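Local coordinates for protein peptidoglycan DD-endopeptidase ShyB (Vibrio cholerae, PDB 2GU1) that cleaves peptide cross-links between adjacent peptidoglycan strands as a zinc-dependent DD-endopeptidase, probably allowing insertion of new glycans and cell wall expansion, at residues A[97-103]-A[150-156]; A[127-132]-A[167-172]; A[204-210]-A[237-243]. All coordinates share one frame. Residues are numbered along the deposited sequence.

Interaction 1: residues A[97-103]-A[150-156]; sequences EWREILF and ILVKQQY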
loop_
_atom_site.group_PDB
_atom_site.type_symbol
_atom_site.label_atom_id
_atom_site.label_comp_id
_atom_site.label_asym_id
_atom_site.label_seq_id
_atom_site.Cartn_x
_atom_site.Cartn_y
_atom_site.Cartn_z
ATOM N N GLU A 97 7.805 11.506 16.311
ATOM C CA GLU A 97 9.211 11.157 16.485
ATOM C C GLU A 97 9.401 9.662 16.286
ATOM O O GLU A 97 8.512 8.869 16.597
ATOM C CB GLU A 97 9.720 11.535 17.881
ATOM C CG GLU A 97 9.184 12.836 18.440
ATOM C CD GLU A 97 7.969 12.613 19.320
ATOM O OE1 GLU A 97 8.102 11.894 20.335
ATOM O OE2 GLU A 97 6.888 13.151 19.003
ATOM N N TRP A 98 10.563 9.284 15.768
ATOM C CA TRP A 98 10.867 7.878 15.545
ATOM C C TRP A 98 11.886 7.408 16.565
ATOM O O TRP A 98 12.874 8.096 16.827
ATOM C CB TRP A 98 11.420 7.662 14.138
ATOM C CG TRP A 98 10.417 7.905 13.055
ATOM C CD1 TRP A 98 10.038 9.112 12.540
ATOM C CD2 TRP A 98 9.655 6.914 12.360
ATOM N NE1 TRP A 98 9.085 8.935 11.565
ATOM C CE2 TRP A 98 8.827 7.592 11.436
ATOM C CE3 TRP A 98 9.582 5.515 12.434
ATOM C CZ2 TRP A 98 7.947 6.921 10.581
ATOM C CZ3 TRP A 98 8.705 4.844 11.583
ATOM C CH2 TRP A 98 7.896 5.551 10.673
ATOM N N ARG A 99 11.642 6.242 17.147
ATOM C CA ARG A 99 12.560 5.688 18.132
ATOM C C ARG A 99 13.075 4.346 17.643
ATOM O O ARG A 99 12.377 3.613 16.931
ATOM C CB ARG A 99 11.866 5.508 19.482
ATOM C CG ARG A 99 10.676 4.566 19.450
ATOM C CD ARG A 99 10.191 4.239 20.862
ATOM N NE ARG A 99 9.832 5.431 21.630
ATOM C CZ ARG A 99 9.381 5.406 22.884
ATOM N NH1 ARG A 99 9.229 4.249 23.517
ATOM N NH2 ARG A 99 9.081 6.540 23.508
ATOM N N GLU A 100 14.305 4.024 18.015
ATOM C CA GLU A 100 14.877 2.761 17.595
ATOM C C GLU A 100 14.697 1.714 18.667
ATOM O O GLU A 100 14.840 1.993 19.860
ATOM C CB GLU A 100 16.353 2.934 17.265
ATOM C CG GLU A 100 16.579 3.810 16.051
ATOM C CD GLU A 100 18.013 3.775 15.574
ATOM O OE1 GLU A 100 18.297 4.380 14.516
ATOM O OE2 GLU A 100 18.852 3.143 16.258
ATOM N N ILE A 101 14.369 0.502 18.238
ATOM C CA ILE A 101 14.181 -0.589 19.170
ATOM C C ILE A 101 14.880 -1.827 18.611
ATOM O O ILE A 101 14.791 -2.150 17.417
ATOM C CB ILE A 101 12.668 -0.838 19.425
ATOM C CG1 ILE A 101 12.479 -1.825 20.581
ATOM C CG2 ILE A 101 11.994 -1.307 18.161
ATOM C CD1 ILE A 101 12.837 -3.254 20.261
ATOM N N LEU A 102 15.595 -2.513 19.488
ATOM C CA LEU A 102 16.341 -3.691 19.098
ATOM C C LEU A 102 15.670 -4.966 19.611
ATOM O O LEU A 102 15.503 -5.150 20.814
ATOM C CB LEU A 102 17.758 -3.571 19.657
ATOM C CG LEU A 102 18.907 -4.320 18.994
ATOM C CD1 LEU A 102 19.039 -3.885 17.534
ATOM C CD2 LEU A 102 20.192 -4.026 19.765
ATOM N N PHE A 103 15.263 -5.833 18.692
ATOM C CA PHE A 103 14.642 -7.087 19.087
ATOM C C PHE A 103 15.698 -8.172 18.940
ATOM O O PHE A 103 16.053 -8.565 17.827
ATOM C CB PHE A 103 13.432 -7.411 18.207
ATOM C CG PHE A 103 12.257 -6.491 18.417
ATOM C CD1 PHE A 103 12.062 -5.389 17.595
ATOM C CD2 PHE A 103 11.343 -6.737 19.433
ATOM C CE1 PHE A 103 10.962 -4.543 17.777
ATOM C CE2 PHE A 103 10.242 -5.902 19.626
ATOM C CZ PHE A 103 10.051 -4.799 18.795
ATOM N N ILE A 150 17.413 -7.538 15.532
ATOM C CA ILE A 150 16.626 -6.822 14.537
ATOM C C ILE A 150 16.466 -5.366 14.959
ATOM O O ILE A 150 15.931 -5.090 16.032
ATOM C CB ILE A 150 15.215 -7.419 14.419
ATOM C CG1 ILE A 150 15.304 -8.945 14.291
ATOM C CG2 ILE A 150 14.482 -6.803 13.221
ATOM C CD1 ILE A 150 16.112 -9.436 13.077
ATOM N N LEU A 151 16.922 -4.435 14.128
ATOM C CA LEU A 151 16.772 -3.012 14.459
ATOM C C LEU A 151 15.515 -2.475 13.779
ATOM O O LEU A 151 15.404 -2.505 12.552
ATOM C CB LEU A 151 17.990 -2.200 14.002
ATOM C CG LEU A 151 17.856 -0.715 14.366
ATOM C CD1 LEU A 151 17.965 -0.569 15.873
ATOM C CD2 LEU A 151 18.941 0.117 13.685
ATOM N N VAL A 152 14.565 -2.001 14.583
ATOM C CA VAL A 152 13.316 -1.459 14.075
ATOM C C VAL A 152 13.150 0.011 14.481
ATOM O O VAL A 152 13.613 0.438 15.539
ATOM C CB VAL A 152 12.102 -2.260 14.627
ATOM C CG1 VAL A 152 10.784 -1.660 14.143
ATOM C CG2 VAL A 152 12.212 -3.718 14.205
ATOM N N LYS A 153 12.506 0.777 13.613
ATOM C CA LYS A 153 12.222 2.176 13.878
ATOM C C LYS A 153 10.729 2.218 14.141
ATOM O O LYS A 153 9.944 1.705 13.345
ATOM C CB LYS A 153 12.553 3.048 12.665
ATOM C CG LYS A 153 14.018 3.404 12.537
ATOM C CD LYS A 153 14.233 4.456 11.454
ATOM C CE LYS A 153 15.643 5.029 11.525
ATOM N NZ LYS A 153 15.894 5.693 12.837
ATOM N N GLN A 154 10.341 2.805 15.268
ATOM C CA GLN A 154 8.930 2.915 15.626
ATOM C C GLN A 154 8.536 4.378 15.716
ATOM O O GLN A 154 9.210 5.165 16.371
ATOM C CB GLN A 154 8.662 2.242 16.973
ATOM C CG GLN A 154 8.593 0.727 16.922
ATOM C CD GLN A 154 8.392 0.126 18.302
ATOM O OE1 GLN A 154 7.959 -1.017 18.438
ATOM N NE2 GLN A 154 8.718 0.897 19.332
ATOM N N GLN A 155 7.439 4.741 15.061
ATOM C CA GLN A 155 6.988 6.120 15.094
ATOM C C GLN A 155 6.064 6.342 16.279
ATOM O O GLN A 155 5.180 5.527 16.567
ATOM C CB GLN A 155 6.273 6.478 13.791
ATOM C CG GLN A 155 5.756 7.908 13.720
ATOM C CD GLN A 155 5.080 8.200 12.391
ATOM O OE1 GLN A 155 4.354 7.362 11.861
ATOM N NE2 GLN A 155 5.309 9.398 11.851
ATOM N N TYR A 156 6.300 7.443 16.980
ATOM C CA TYR A 156 5.497 7.825 18.131
ATOM C C TYR A 156 4.979 9.240 17.927
ATOM O O TYR A 156 5.478 9.981 17.089
ATOM C CB TYR A 156 6.335 7.793 19.415
ATOM C CG TYR A 156 6.300 6.471 20.143
ATOM C CD1 TYR A 156 6.812 5.313 19.555
ATOM C CD2 TYR A 156 5.733 6.371 21.413
ATOM C CE1 TYR A 156 6.756 4.085 20.213
ATOM C CE2 TYR A 156 5.674 5.146 22.084
ATOM C CZ TYR A 156 6.188 4.009 21.478
ATOM O OH TYR A 156 6.141 2.803 22.135
HETATM O O HOH W 1 8.808 1.330 22.081
#
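Strands 97-103 and 150-156 run antiparallel, their axes 4.4 Å apart at closest approach and at 148°. E97, R99, I101 and F103 form hydrogen-bonded pairs with Y156, Q154, V152 and I150, eight backbone bonds in all, from Y156 N to E97 O at 2.7 Å to I150 N to F103 O at 2.9 Å. W98-Q155, E100-K153 and L102-L151 are the intervening non-hydrogen-bonded pairs. On their face Q155 CB sits 3.4 Å from the centre of the six-membered W98 ring, a CH-pi contact, and K153 NZ makes a salt bridge with E100 OE1 (3.2 Å). On the other face the R99 guanidinium stacks flat on Y156, R99 CZ being 3.8 Å from the ring centroid; a water joins R99 NH1, Q154 NE2 and Y156 OH. Farther along, F103 CD1 meets V152 CG2 at 3.8 Å, with V118 and L120 touching F103. This is a regular antiparallel edge pairing: 97-106 is an outermost strand of the five-stranded sheet in the Csd3-like second domain.

Interaction 2: residues A[127-132]-A[167-172]; sequences NITQVM and IKAISF
I128 lays its side chain across two isoleucines of strand 167-172: its CG1 is 3.8 Å from I167 CD1 and 4.0 Å from I170 CD1, while I128 CG2 approaches the edge of the F172 ring, 4.2 Å from F172 CZ. I128 has chi1 m and chi2 t, the rotamer also taken by I167 and I170. The chain from N127 through V131 is helical, with V131 N bonded to N127 O (2.9 Å) and M132 N to I128 O (3.0 Å). The segment axes pass 10.3 Å apart at -69°, so the helix lies steeply across the strand; I128 and I170 have the nearest CA atoms, at 7.5 Å. CA-to-CB bonds of I167, I170 and F172 point toward the helix. K168 (phi/psi -108/-29) and A169 (-149/148) together face L151, a classic beta bulge, which places I167 and I170 on the same face although two residues separate them. M132, m at all three chi angles, brings CG to 3.9 Å from I170 CG2 and 4.2 Å from F172 CE1. V131, chi1 t, adds a looser contact, V131 CG1 to I170 CD1 at 4.4 Å. No hydrogen bond crosses between the segments, and 331 Å² is buried: an apolar helix-on-sheet packing. Helix 122-132 thus covers one face of the antiparallel sheet; I128 and I167 both also touch I150 on strand 147-157, M132 reaches V179 and A181 on strand 179-183, and F111 of helix 111-117 meets F172 edge-to-face.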
loop_
_atom_site.group_PDB
_atom_site.type_symbol
_atom_site.label_atom_id
_atom_site.label_comp_id
_atom_site.label_asym_id
_atom_site.label_seq_id
_atom_site.Cartn_x
_atom_site.Cartn_y
_atom_site.Cartn_z
ATOM N N ASN A 127 8.393 -10.744 6.973
ATOM C CA ASN A 127 9.269 -9.834 6.235
ATOM C C ASN A 127 10.716 -10.298 6.383
ATOM O O ASN A 127 11.467 -10.362 5.408
ATOM C CB ASN A 127 9.108 -8.395 6.761
ATOM C CG ASN A 127 9.923 -7.379 5.965
ATOM O OD1 ASN A 127 10.318 -7.635 4.822
ATOM N ND2 ASN A 127 10.161 -6.211 6.559
ATOM N N ILE A 128 11.099 -10.641 7.607
ATOM C CA ILE A 128 12.456 -11.105 7.877
ATOM C C ILE A 128 12.799 -12.391 7.123
ATOM O O ILE A 128 13.833 -12.466 6.451
ATOM C CB ILE A 128 12.673 -11.329 9.393
ATOM C CG1 ILE A 128 12.615 -9.984 10.126
ATOM C CG2 ILE A 128 14.018 -12.006 9.637
ATOM C CD1 ILE A 128 12.666 -10.088 11.643
ATOM N N THR A 129 11.942 -13.404 7.229
ATOM C CA THR A 129 12.213 -14.663 6.543
ATOM C C THR A 129 12.235 -14.465 5.029
ATOM O O THR A 129 13.001 -15.123 4.325
ATOM C CB THR A 129 11.180 -15.760 6.924
ATOM O OG1 THR A 129 9.851 -15.281 6.702
ATOM C CG2 THR A 129 11.337 -16.146 8.387
ATOM N N GLN A 130 11.410 -13.544 4.540
ATOM C CA GLN A 130 11.347 -13.240 3.110
ATOM C C GLN A 130 12.674 -12.652 2.639
ATOM O O GLN A 130 13.280 -13.142 1.693
ATOM C CB GLN A 130 10.221 -12.240 2.834
ATOM C CG GLN A 130 10.217 -11.672 1.421
ATOM C CD GLN A 130 9.435 -10.363 1.319
ATOM O OE1 GLN A 130 9.753 -9.377 1.997
ATOM N NE2 GLN A 130 8.411 -10.347 0.468
ATOM N N VAL A 131 13.123 -11.599 3.316
ATOM C CA VAL A 131 14.375 -10.933 2.977
ATOM C C VAL A 131 15.592 -11.853 3.038
ATOM O O VAL A 131 16.433 -11.837 2.141
ATOM C CB VAL A 131 14.633 -9.725 3.918
ATOM C CG1 VAL A 131 16.062 -9.218 3.757
ATOM C CG2 VAL A 131 13.634 -8.615 3.619
ATOM N N MET A 132 15.681 -12.656 4.092
ATOM C CA MET A 132 16.830 -13.540 4.285
ATOM C C MET A 132 16.744 -14.945 3.677
ATOM O O MET A 132 17.667 -15.741 3.852
ATOM C CB MET A 132 17.111 -13.688 5.785
ATOM C CG MET A 132 17.278 -12.375 6.544
ATOM S SD MET A 132 18.633 -11.393 5.905
ATOM C CE MET A 132 20.003 -12.169 6.673
ATOM N N ILE A 167 11.484 -2.110 9.724
ATOM C CA ILE A 167 12.709 -2.830 10.051
ATOM C C ILE A 167 13.823 -2.187 9.237
ATOM O O ILE A 167 13.691 -2.026 8.018
ATOM C CB ILE A 167 12.601 -4.319 9.658
ATOM C CG1 ILE A 167 11.369 -4.939 10.323
ATOM C CG2 ILE A 167 13.888 -5.043 10.009
ATOM C CD1 ILE A 167 11.239 -6.453 10.107
ATOM N N LYS A 168 14.921 -1.834 9.900
ATOM C CA LYS A 168 16.035 -1.185 9.224
ATOM C C LYS A 168 17.253 -2.082 9.049
ATOM O O LYS A 168 18.019 -1.916 8.099
ATOM C CB LYS A 168 16.446 0.089 9.983
ATOM C CG LYS A 168 15.286 1.054 10.242
ATOM C CD LYS A 168 14.335 1.147 9.035
ATOM C CE LYS A 168 14.421 2.491 8.305
ATOM N NZ LYS A 168 15.775 2.791 7.756
ATOM N N ALA A 169 17.430 -3.028 9.960
ATOM C CA ALA A 169 18.567 -3.926 9.891
ATOM C C ALA A 169 18.229 -5.299 10.462
ATOM O O ALA A 169 17.433 -5.426 11.393
ATOM C CB ALA A 169 19.755 -3.324 10.645
ATOM N N ILE A 170 18.864 -6.317 9.895
ATOM C CA ILE A 170 18.647 -7.698 10.297
ATOM C C ILE A 170 20.015 -8.362 10.380
ATOM O O ILE A 170 20.784 -8.315 9.422
ATOM C CB ILE A 170 17.795 -8.443 9.236
ATOM C CG1 ILE A 170 16.416 -7.784 9.117
ATOM C CG2 ILE A 170 17.674 -9.915 9.587
ATOM C CD1 ILE A 170 15.554 -8.355 8.007
ATOM N N SER A 171 20.338 -8.962 11.519
ATOM C CA SER A 171 21.630 -9.628 11.633
ATOM C C SER A 171 21.511 -10.911 12.437
ATOM O O SER A 171 20.875 -10.941 13.490
ATOM C CB SER A 171 22.659 -8.705 12.290
ATOM O OG SER A 171 22.458 -8.644 13.689
ATOM N N PHE A 172 22.123 -11.973 11.925
ATOM C CA PHE A 172 22.103 -13.262 12.595
ATOM C C PHE A 172 23.514 -13.676 12.994
ATOM O O PHE A 172 24.438 -13.642 12.183
ATOM C CB PHE A 172 21.503 -14.348 11.688
ATOM C CG PHE A 172 20.004 -14.287 11.562
ATOM C CD1 PHE A 172 19.393 -13.386 10.697
ATOM C CD2 PHE A 172 19.199 -15.136 12.313
ATOM C CE1 PHE A 172 18.000 -13.336 10.579
ATOM C CE2 PHE A 172 17.806 -15.093 12.204
ATOM C CZ PHE A 172 17.208 -14.188 11.336
#

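Interaction 3: residues A[204-210]-A[237-243]; sequences YPVDKAY and FATPIGA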
loop_
_atom_site.group_PDB
_atom_site.type_symbol
_atom_site.label_atom_id
_atom_site.label_comp_id
_atom_site.label_asym_id
_atom_site.label_seq_id
_atom_site.Cartn_x
_atom_site.Cartn_y
_atom_site.Cartn_z
ATOM N N TYR A 204 7.850 -1.520 -16.970
ATOM C CA TYR A 204 6.502 -1.592 -17.545
ATOM C C TYR A 204 5.639 -2.792 -17.160
ATOM O O TYR A 204 6.136 -3.908 -17.048
ATOM C CB TYR A 204 6.606 -1.561 -19.077
ATOM C CG TYR A 204 7.285 -0.319 -19.613
ATOM C CD1 TYR A 204 6.611 0.896 -19.670
ATOM C CD2 TYR A 204 8.617 -0.355 -20.026
ATOM C CE1 TYR A 204 7.247 2.056 -20.123
ATOM C CE2 TYR A 204 9.259 0.788 -20.478
ATOM C CZ TYR A 204 8.571 1.990 -20.526
ATOM O OH TYR A 204 9.214 3.126 -20.970
ATOM N N PRO A 205 4.326 -2.563 -16.956
ATOM C CA PRO A 205 3.360 -3.607 -16.593
ATOM C C PRO A 205 2.693 -4.218 -17.833
ATOM O O PRO A 205 1.782 -5.037 -17.710
ATOM C CB PRO A 205 2.353 -2.859 -15.729
ATOM C CG PRO A 205 2.277 -1.526 -16.434
ATOM C CD PRO A 205 3.745 -1.220 -16.741
ATOM N N VAL A 206 3.133 -3.803 -19.021
ATOM C CA VAL A 206 2.562 -4.317 -20.263
ATOM C C VAL A 206 3.651 -4.536 -21.321
ATOM O O VAL A 206 4.786 -4.055 -21.180
ATOM C CB VAL A 206 1.496 -3.349 -20.855
ATOM C CG1 VAL A 206 0.289 -3.229 -19.912
ATOM C CG2 VAL A 206 2.116 -1.987 -21.097
ATOM N N ASP A 207 3.295 -5.258 -22.381
ATOM C CA ASP A 207 4.232 -5.541 -23.456
ATOM C C ASP A 207 4.533 -4.292 -24.274
ATOM O O ASP A 207 3.752 -3.330 -24.279
ATOM C CB ASP A 207 3.686 -6.659 -24.347
ATOM C CG ASP A 207 3.595 -7.989 -23.618
ATOM O OD1 ASP A 207 4.600 -8.407 -22.993
ATOM O OD2 ASP A 207 2.521 -8.624 -23.671
ATOM N N LYS A 208 5.672 -4.311 -24.964
ATOM C CA LYS A 208 6.108 -3.173 -25.770
ATOM C C LYS A 208 5.023 -2.560 -26.641
ATOM O O LYS A 208 4.942 -1.334 -26.786
ATOM C CB LYS A 208 7.298 -3.578 -26.651
ATOM C CG LYS A 208 8.518 -4.049 -25.867
ATOM C CD LYS A 208 9.720 -4.270 -26.779
ATOM C CE LYS A 208 10.938 -4.718 -25.989
ATOM N NZ LYS A 208 12.139 -4.882 -26.862
ATOM N N ALA A 209 4.179 -3.400 -27.218
ATOM C CA ALA A 209 3.121 -2.905 -28.094
ATOM C C ALA A 209 2.171 -1.899 -27.445
ATOM O O ALA A 209 1.590 -1.060 -28.134
ATOM C CB ALA A 209 2.319 -4.089 -28.656
ATOM N N TYR A 210 2.026 -1.951 -26.125
ATOM C CA TYR A 210 1.085 -1.056 -25.448
ATOM C C TYR A 210 1.705 -0.119 -24.409
ATOM O O TYR A 210 1.020 0.360 -23.499
ATOM C CB TYR A 210 -0.005 -1.901 -24.789
ATOM C CG TYR A 210 -0.586 -2.955 -25.712
ATOM C CD1 TYR A 210 -1.197 -2.595 -26.914
ATOM C CD2 TYR A 210 -0.531 -4.309 -25.380
ATOM C CE1 TYR A 210 -1.741 -3.557 -27.762
ATOM C CE2 TYR A 210 -1.077 -5.283 -26.220
ATOM C CZ TYR A 210 -1.681 -4.899 -27.406
ATOM O OH TYR A 210 -2.249 -5.847 -28.229
ATOM N N PHE A 237 -1.426 3.626 -19.721
ATOM C CA PHE A 237 -0.869 2.966 -20.908
ATOM C C PHE A 237 -1.994 2.679 -21.902
ATOM O O PHE A 237 -3.117 2.326 -21.509
ATOM C CB PHE A 237 -0.164 1.657 -20.521
ATOM C CG PHE A 237 1.097 1.860 -19.728
ATOM C CD1 PHE A 237 2.222 2.431 -20.317
ATOM C CD2 PHE A 237 1.151 1.510 -18.381
ATOM C CE1 PHE A 237 3.384 2.652 -19.576
ATOM C CE2 PHE A 237 2.304 1.723 -17.628
ATOM C CZ PHE A 237 3.426 2.296 -18.225
ATOM N N ALA A 238 -1.693 2.844 -23.189
ATOM C CA ALA A 238 -2.671 2.647 -24.251
ATOM C C ALA A 238 -2.914 1.178 -24.562
ATOM O O ALA A 238 -2.453 0.661 -25.583
ATOM C CB ALA A 238 -2.215 3.376 -25.511
ATOM N N THR A 239 -3.646 0.507 -23.684
ATOM C CA THR A 239 -3.946 -0.909 -23.865
ATOM C C THR A 239 -5.349 -1.169 -24.378
ATOM O O THR A 239 -6.302 -0.495 -23.990
ATOM C CB THR A 239 -3.838 -1.684 -22.540
ATOM O OG1 THR A 239 -4.623 -1.017 -21.542
ATOM C CG2 THR A 239 -2.407 -1.782 -22.086
ATOM N N PRO A 240 -5.492 -2.150 -25.278
ATOM C CA PRO A 240 -6.819 -2.477 -25.798
ATOM C C PRO A 240 -7.447 -3.294 -24.668
ATOM O O PRO A 240 -6.722 -3.849 -23.847
ATOM C CB PRO A 240 -6.517 -3.374 -26.998
ATOM C CG PRO A 240 -5.115 -2.997 -27.392
ATOM C CD PRO A 240 -4.442 -2.823 -26.058
ATOM N N ILE A 241 -8.771 -3.354 -24.602
ATOM C CA ILE A 241 -9.406 -4.163 -23.577
ATOM C C ILE A 241 -8.938 -5.585 -23.884
ATOM O O ILE A 241 -8.957 -5.999 -25.047
ATOM C CB ILE A 241 -10.947 -4.107 -23.700
ATOM C CG1 ILE A 241 -11.427 -2.673 -23.477
ATOM C CG2 ILE A 241 -11.586 -5.061 -22.704
ATOM C CD1 ILE A 241 -12.935 -2.467 -23.660
ATOM N N GLY A 242 -8.493 -6.316 -22.865
ATOM C CA GLY A 242 -8.042 -7.684 -23.081
ATOM C C GLY A 242 -6.533 -7.857 -23.163
ATOM O O GLY A 242 -6.034 -8.987 -23.166
ATOM N N ALA A 243 -5.796 -6.755 -23.234
ATOM C CA ALA A 243 -4.342 -6.840 -23.300
ATOM C C ALA A 243 -3.813 -7.377 -21.980
ATOM O O ALA A 243 -4.326 -7.030 -20.915
ATOM C CB ALA A 243 -3.741 -5.469 -23.573
#
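Y210 and F237 carry most of this contact, burying 112 and 96 Å² between two irregular segments. The Y210 ring presents a face to P240, whose CD lies 3.5 Å from the ring centroid, 23° off the normal, as a CH-pi contact; Y210 CE2 touches A243 CB at 3.8 Å and Y210 CB touches T239 CG2 at 3.6 Å. P240 and A243 are the ends of a type II turn, closed by A243 N to P240 O (3.1 Å), so the tyrosine packs against both ends of one turn. F237 fits against the start of 204-210: V206 CG2 lies over its ring face, 4.2 Å from F237 CG, P205 CD comes to 3.4 Å from F237 CE2, and Y204 CD1 to 3.7 Å from F237 CE1. P205 and V206 also rest on L312, next to zinc ligand H313. The P205 backbone and D207 OD2 hydrogen-bond to Y246, but no such bond joins the two segments, so this interface rests on aromatic, proline and aliphatic packing.

Interactions 1 and 2 form one continuous unit, their centres 14 Å apart. Strands 147-157 and 160-173 are sheet neighbours. K168 N probably hydrogen-bonds to L151 O (2.8 Å). L151 N probably does so to A169 O (3.0 Å). I150 CG2 packs on I167 CG2 at 3.7 Å. The segments alternate along the chain, so sheet pairing and helix packing interlock within the Csd3-like domain, away from the zinc. Interaction 3 follows later in sequence, with centres about 42 Å from interaction 1 and 35 Å from interaction 2, and touches neither. It belongs to the catalytic region: the F237 side chain is about 9 Å from the zinc and adjoins, in sequence, its ligand D236.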